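Local structure of fimbrial subunit type 1 (Actinomyces oris, 3UXF) at residues N180-K192 and D200-V212. The protein serves as the major structural subunit of the type 1 fimbriae, the adhesive filaments that Actinomyces oris carries anchored to its cell wall. Residues are numbered along the deposited sequence; the frame is centred on the assembly and turned at random.
Sequences NTLSGVDKQVTDK and DITYTITTSIPKV
Strands 185-190 and 201-208 run as the antiparallel arms of a beta hairpin, their axes 4.7 Å apart and their directions 163° from each other. Asp186, Gln188 and Thr190 are in hydrogen-bonded pairs with Thr206, Thr204 and Thr202; Val185, Lys187 and Val189 face Thr207, Ile205 and Tyr203 in non-hydrogen-bonded pairs. Just before Val185, Gly184 O takes Ser208 N, while Ser208 OG accepts from Ser183 OG (2.8 Å) and Gly184 N and also meets Lys295 NZ.

Lys187, with CG anti to the backbone N (chi1 -179°) and the chain extended beyond, crosses Tyr203: its CE lies 3.4 Å from Tyr203 CD1, and its NZ sits over one ring face, 3.9 Å from the centroid. That NZ is joined covalently to Asn316 CG, so an amide nitrogen covers the ring; it also hydrogen-bonds Asp227. Such Lys–Asn isopeptide bonds are a hallmark of Gram-positive pilin domains; here the cross-link ties the hairpin's sheet to strand 312-321 of the facing sheet in a beta sandwich.

Ile201 CG2 lies over the other ring face, nearer its border than its centre, and Gln188 O meets the ring edge in plane. Val189 CG2, held anti to its own N, touches both Ile201 CG2, at a tight 3.3 Å, and Tyr203 CE1, alongside the ring. On the side of Gln188 and the threonines, waters take over: one donates to Gln188 OE1 and Thr204 O and accepts from Thr206 OG1 (2.7 Å). At the open end of the hairpin, Leu182 CD2 rests on the ring of Pro210, 4.1 Å from its CD.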
loop_
_atom_site.group_PDB
_atom_site.type_symbol
_atom_site.label_atom_id
_atom_site.label_comp_id
_atom_site.label_asym_id
_atom_site.label_seq_id
_atom_site.Cartn_x
_atom_site.Cartn_y
_atom_site.Cartn_z
ATOM N N ASN A 180 -16.429 4.525 -4.709
ATOM C CA ASN A 180 -15.150 5.144 -5.015
ATOM C C ASN A 180 -14.777 5.129 -6.491
ATOM O O ASN A 180 -14.959 4.125 -7.189
ATOM C CB ASN A 180 -14.056 4.422 -4.247
ATOM C CG ASN A 180 -13.998 4.812 -2.805
ATOM O OD1 ASN A 180 -14.599 5.800 -2.379
ATOM N ND2 ASN A 180 -13.204 4.072 -2.038
ATOM N N THR A 181 -14.205 6.222 -6.970
ATOM C CA THR A 181 -13.736 6.278 -8.339
ATOM C C THR A 181 -12.517 5.410 -8.574
ATOM O O THR A 181 -12.229 5.056 -9.719
ATOM C CB THR A 181 -13.302 7.700 -8.724
ATOM O OG1 THR A 181 -12.377 8.207 -7.754
ATOM C CG2 THR A 181 -14.519 8.624 -8.798
ATOM N N LEU A 182 -11.792 5.117 -7.507
ATOM C CA LEU A 182 -10.569 4.309 -7.627
ATOM C C LEU A 182 -10.654 3.149 -6.681
ATOM O O LEU A 182 -11.000 3.319 -5.518
ATOM C CB LEU A 182 -9.325 5.143 -7.260
ATOM C CG LEU A 182 -9.124 6.423 -8.074
ATOM C CD1 LEU A 182 -7.930 7.228 -7.544
ATOM C CD2 LEU A 182 -8.919 6.138 -9.571
ATOM N N SER A 183 -10.296 1.962 -7.160
ATOM C CA SER A 183 -10.381 0.772 -6.343
ATOM C C SER A 183 -9.294 0.675 -5.298
ATOM O O SER A 183 -9.455 -0.038 -4.312
ATOM C CB SER A 183 -10.369 -0.468 -7.225
ATOM O OG SER A 183 -9.231 -0.444 -8.070
ATOM N N GLY A 184 -8.178 1.376 -5.495
ATOM C CA GLY A 184 -7.179 1.386 -4.449
ATOM C C GLY A 184 -5.762 1.703 -4.881
ATOM O O GLY A 184 -5.462 1.804 -6.077
ATOM N N VAL A 185 -4.916 1.894 -3.881
ATOM C CA VAL A 185 -3.491 2.045 -4.089
ATOM C C VAL A 185 -2.834 1.110 -3.097
ATOM O O VAL A 185 -3.296 0.975 -1.963
ATOM C CB VAL A 185 -3.025 3.489 -3.887
ATOM C CG1 VAL A 185 -3.714 4.423 -4.909
ATOM C CG2 VAL A 185 -3.288 3.953 -2.459
ATOM N N ASP A 186 -1.732 0.479 -3.495
ATOM C CA ASP A 186 -1.136 -0.541 -2.662
ATOM C C ASP A 186 0.367 -0.541 -2.854
ATOM O O ASP A 186 0.846 -0.146 -3.922
ATOM C CB ASP A 186 -1.667 -1.918 -3.078
ATOM C CG ASP A 186 -3.162 -2.069 -2.774
ATOM O OD1 ASP A 186 -3.499 -2.341 -1.591
ATOM O OD2 ASP A 186 -4.008 -1.911 -3.702
ATOM N N LYS A 187 1.084 -0.873 -1.786
ATOM C CA LYS A 187 2.534 -1.063 -1.903
ATOM C C LYS A 187 2.896 -2.408 -1.326
ATOM O O LYS A 187 2.359 -2.796 -0.286
ATOM C CB LYS A 187 3.303 0.036 -1.147
ATOM C CG LYS A 187 4.821 -0.150 -1.291
ATOM C CD LYS A 187 5.573 1.130 -0.735
ATOM C CE LYS A 187 7.058 0.818 -0.732
ATOM N NZ LYS A 187 7.911 2.045 -0.658
ATOM N N GLN A 188 3.790 -3.117 -2.008
ATOM C CA GLN A 188 4.307 -4.381 -1.503
ATOM C C GLN A 188 5.807 -4.317 -1.445
ATOM O O GLN A 188 6.461 -3.511 -2.140
ATOM C CB GLN A 188 3.975 -5.499 -2.487
ATOM C CG GLN A 188 2.456 -5.694 -2.653
ATOM C CD GLN A 188 2.131 -6.568 -3.830
ATOM O OE1 GLN A 188 1.994 -6.093 -4.956
ATOM N NE2 GLN A 188 2.021 -7.883 -3.587
ATOM N N VAL A 189 6.373 -5.201 -0.642
ATOM C CA VAL A 189 7.827 -5.328 -0.595
ATOM C C VAL A 189 8.182 -6.790 -0.789
ATOM O O VAL A 189 7.480 -7.689 -0.300
ATOM C CB VAL A 189 8.409 -4.797 0.735
ATOM C CG1 VAL A 189 7.876 -5.586 1.929
ATOM C CG2 VAL A 189 9.939 -4.863 0.742
ATOM N N THR A 190 9.264 -7.048 -1.528
ATOM C CA THR A 190 9.773 -8.397 -1.640
ATOM C C THR A 190 11.154 -8.398 -1.019
ATOM O O THR A 190 12.067 -7.794 -1.573
ATOM C CB THR A 190 9.890 -8.823 -3.120
ATOM O OG1 THR A 190 8.597 -8.725 -3.745
ATOM C CG2 THR A 190 10.374 -10.267 -3.218
ATOM N N ASP A 191 11.279 -9.017 0.153
ATOM C CA ASP A 191 12.573 -9.116 0.815
ATOM C C ASP A 191 12.879 -10.525 1.228
ATOM O O ASP A 191 13.846 -10.760 1.924
ATOM C CB ASP A 191 12.617 -8.179 2.024
ATOM C CG ASP A 191 11.445 -8.387 2.971
ATOM O OD1 ASP A 191 10.893 -9.486 2.931
ATOM O OD2 ASP A 191 11.051 -7.450 3.696
ATOM N N LYS A 192 12.078 -11.480 0.750
ATOM C CA LYS A 192 12.506 -12.886 0.903
ATOM C C LYS A 192 13.934 -13.146 0.338
ATOM O O LYS A 192 14.702 -13.900 0.941
ATOM C CB LYS A 192 11.465 -13.834 0.273
ATOM C CG LYS A 192 11.753 -15.318 0.564
ATOM C CD LYS A 192 10.688 -16.221 -0.058
ATOM C CE LYS A 192 9.388 -16.106 0.673
ATOM N NZ LYS A 192 8.304 -17.024 0.128
ATOM N N ASP A 200 19.610 -6.484 -1.965
ATOM C CA ASP A 200 18.595 -5.741 -2.693
ATOM C C ASP A 200 17.187 -6.042 -2.181
ATOM O O ASP A 200 16.863 -7.209 -1.947
ATOM C CB ASP A 200 18.653 -6.151 -4.162
ATOM C CG ASP A 200 19.962 -5.741 -4.850
ATOM O OD1 ASP A 200 20.744 -4.946 -4.280
ATOM O OD2 ASP A 200 20.212 -6.253 -5.966
ATOM N N ILE A 201 16.349 -5.017 -2.104
ATOM C CA ILE A 201 14.943 -5.215 -1.745
ATOM C C ILE A 201 14.105 -4.633 -2.879
ATOM O O ILE A 201 14.457 -3.604 -3.430
ATOM C CB ILE A 201 14.643 -4.535 -0.385
ATOM C CG1 ILE A 201 15.280 -5.371 0.755
ATOM C CG2 ILE A 201 13.112 -4.327 -0.171
ATOM C CD1 ILE A 201 15.177 -4.729 2.148
ATOM N N THR A 202 12.988 -5.265 -3.236
ATOM C CA THR A 202 12.181 -4.755 -4.336
ATOM C C THR A 202 10.849 -4.211 -3.814
ATOM O O THR A 202 10.177 -4.883 -3.022
ATOM C CB THR A 202 11.822 -5.862 -5.334
ATOM O OG1 THR A 202 13.014 -6.545 -5.786
ATOM C CG2 THR A 202 11.110 -5.274 -6.547
ATOM N N TYR A 203 10.487 -3.008 -4.240
ATOM C CA TYR A 203 9.174 -2.462 -3.907
ATOM C C TYR A 203 8.272 -2.422 -5.128
ATOM O O TYR A 203 8.731 -2.136 -6.244
ATOM C CB TYR A 203 9.324 -1.037 -3.378
ATOM C CG TYR A 203 9.988 -0.953 -2.014
ATOM C CD1 TYR A 203 9.450 -1.594 -0.913
ATOM C CD2 TYR A 203 11.140 -0.201 -1.830
ATOM C CE1 TYR A 203 10.008 -1.502 0.332
ATOM C CE2 TYR A 203 11.722 -0.086 -0.564
ATOM C CZ TYR A 203 11.169 -0.743 0.507
ATOM O OH TYR A 203 11.747 -0.640 1.761
ATOM N N THR A 204 6.991 -2.757 -4.941
ATOM C CA THR A 204 6.053 -2.771 -6.054
ATOM C C THR A 204 4.870 -1.944 -5.644
ATOM O O THR A 204 4.238 -2.219 -4.618
ATOM C CB THR A 204 5.591 -4.199 -6.407
ATOM O OG1 THR A 204 6.728 -5.058 -6.604
ATOM C CG2 THR A 204 4.679 -4.178 -7.668
ATOM N N ILE A 205 4.596 -0.877 -6.400
ATOM C CA ILE A 205 3.508 0.036 -6.070
ATOM C C ILE A 205 2.437 -0.078 -7.153
ATOM O O ILE A 205 2.728 0.011 -8.329
ATOM C CB ILE A 205 3.998 1.495 -6.028
ATOM C CG1 ILE A 205 5.147 1.629 -5.035
ATOM C CG2 ILE A 205 2.834 2.438 -5.709
ATOM C CD1 ILE A 205 5.961 2.863 -5.304
ATOM N N THR A 206 1.183 -0.328 -6.765
ATOM C CA THR A 206 0.148 -0.559 -7.744
ATOM C C THR A 206 -0.990 0.394 -7.479
ATOM O O THR A 206 -1.532 0.413 -6.369
ATOM C CB THR A 206 -0.350 -2.036 -7.673
ATOM O OG1 THR A 206 0.778 -2.919 -7.768
ATOM C CG2 THR A 206 -1.278 -2.360 -8.834
ATOM N N THR A 207 -1.325 1.192 -8.482
ATOM C CA THR A 207 -2.281 2.304 -8.275
ATOM C C THR A 207 -3.399 2.289 -9.311
ATOM O O THR A 207 -3.151 2.187 -10.526
ATOM C CB THR A 207 -1.566 3.667 -8.351
ATOM O OG1 THR A 207 -0.767 3.725 -9.535
ATOM C CG2 THR A 207 -0.660 3.843 -7.171
ATOM N N SER A 208 -4.643 2.479 -8.845
ATOM C CA SER A 208 -5.763 2.652 -9.779
ATOM C C SER A 208 -5.538 3.828 -10.719
ATOM O O SER A 208 -4.805 4.791 -10.397
ATOM C CB SER A 208 -7.068 2.864 -8.995
ATOM O OG SER A 208 -7.415 1.679 -8.333
ATOM N N ILE A 209 -6.208 3.780 -11.872
ATOM C CA ILE A 209 -6.140 4.835 -12.873
ATOM C C ILE A 209 -7.569 5.380 -13.045
ATOM O O ILE A 209 -8.497 4.598 -13.194
ATOM C CB ILE A 209 -5.682 4.247 -14.218
ATOM C CG1 ILE A 209 -4.247 3.687 -14.077
ATOM C CG2 ILE A 209 -5.709 5.281 -15.289
ATOM C CD1 ILE A 209 -3.823 2.800 -15.251
ATOM N N PRO A 210 -7.744 6.705 -12.989
ATOM C CA PRO A 210 -9.109 7.237 -13.195
ATOM C C PRO A 210 -9.678 6.864 -14.558
ATOM O O PRO A 210 -8.944 6.843 -15.526
ATOM C CB PRO A 210 -8.907 8.757 -13.139
ATOM C CG PRO A 210 -7.653 8.944 -12.369
ATOM C CD PRO A 210 -6.776 7.761 -12.648
ATOM N N LYS A 211 -10.986 6.612 -14.622
ATOM C CA LYS A 211 -11.645 6.431 -15.919
ATOM C C LYS A 211 -12.105 7.782 -16.466
ATOM O O LYS A 211 -12.878 8.481 -15.810
ATOM C CB LYS A 211 -12.826 5.493 -15.771
ATOM C CG LYS A 211 -13.485 5.112 -17.122
ATOM C CD LYS A 211 -14.637 4.133 -16.886
ATOM C CE LYS A 211 -15.259 3.624 -18.208
ATOM N NZ LYS A 211 -16.276 2.550 -17.955
ATOM N N VAL A 212 -11.582 8.185 -17.616
ATOM C CA VAL A 212 -11.990 9.436 -18.258
ATOM C C VAL A 212 -12.560 9.063 -19.628
ATOM O O VAL A 212 -12.366 7.936 -20.067
ATOM C CB VAL A 212 -10.835 10.431 -18.440
ATOM C CG1 VAL A 212 -10.210 10.799 -17.072
ATOM C CG2 VAL A 212 -9.773 9.876 -19.392
HETATM O O HOH W 1 -10.536 3.583 -11.760
HETATM O O HOH W 2 -12.560 6.331 -12.215
HETATM O O HOH W 3 -3.884 -1.273 -6.171
HETATM O O HOH W 4 1.674 -3.362 -5.209
HETATM O O HOH W 5 7.679 -5.975 -4.230
HETATM O O HOH W 6 14.673 -8.803 -2.161
#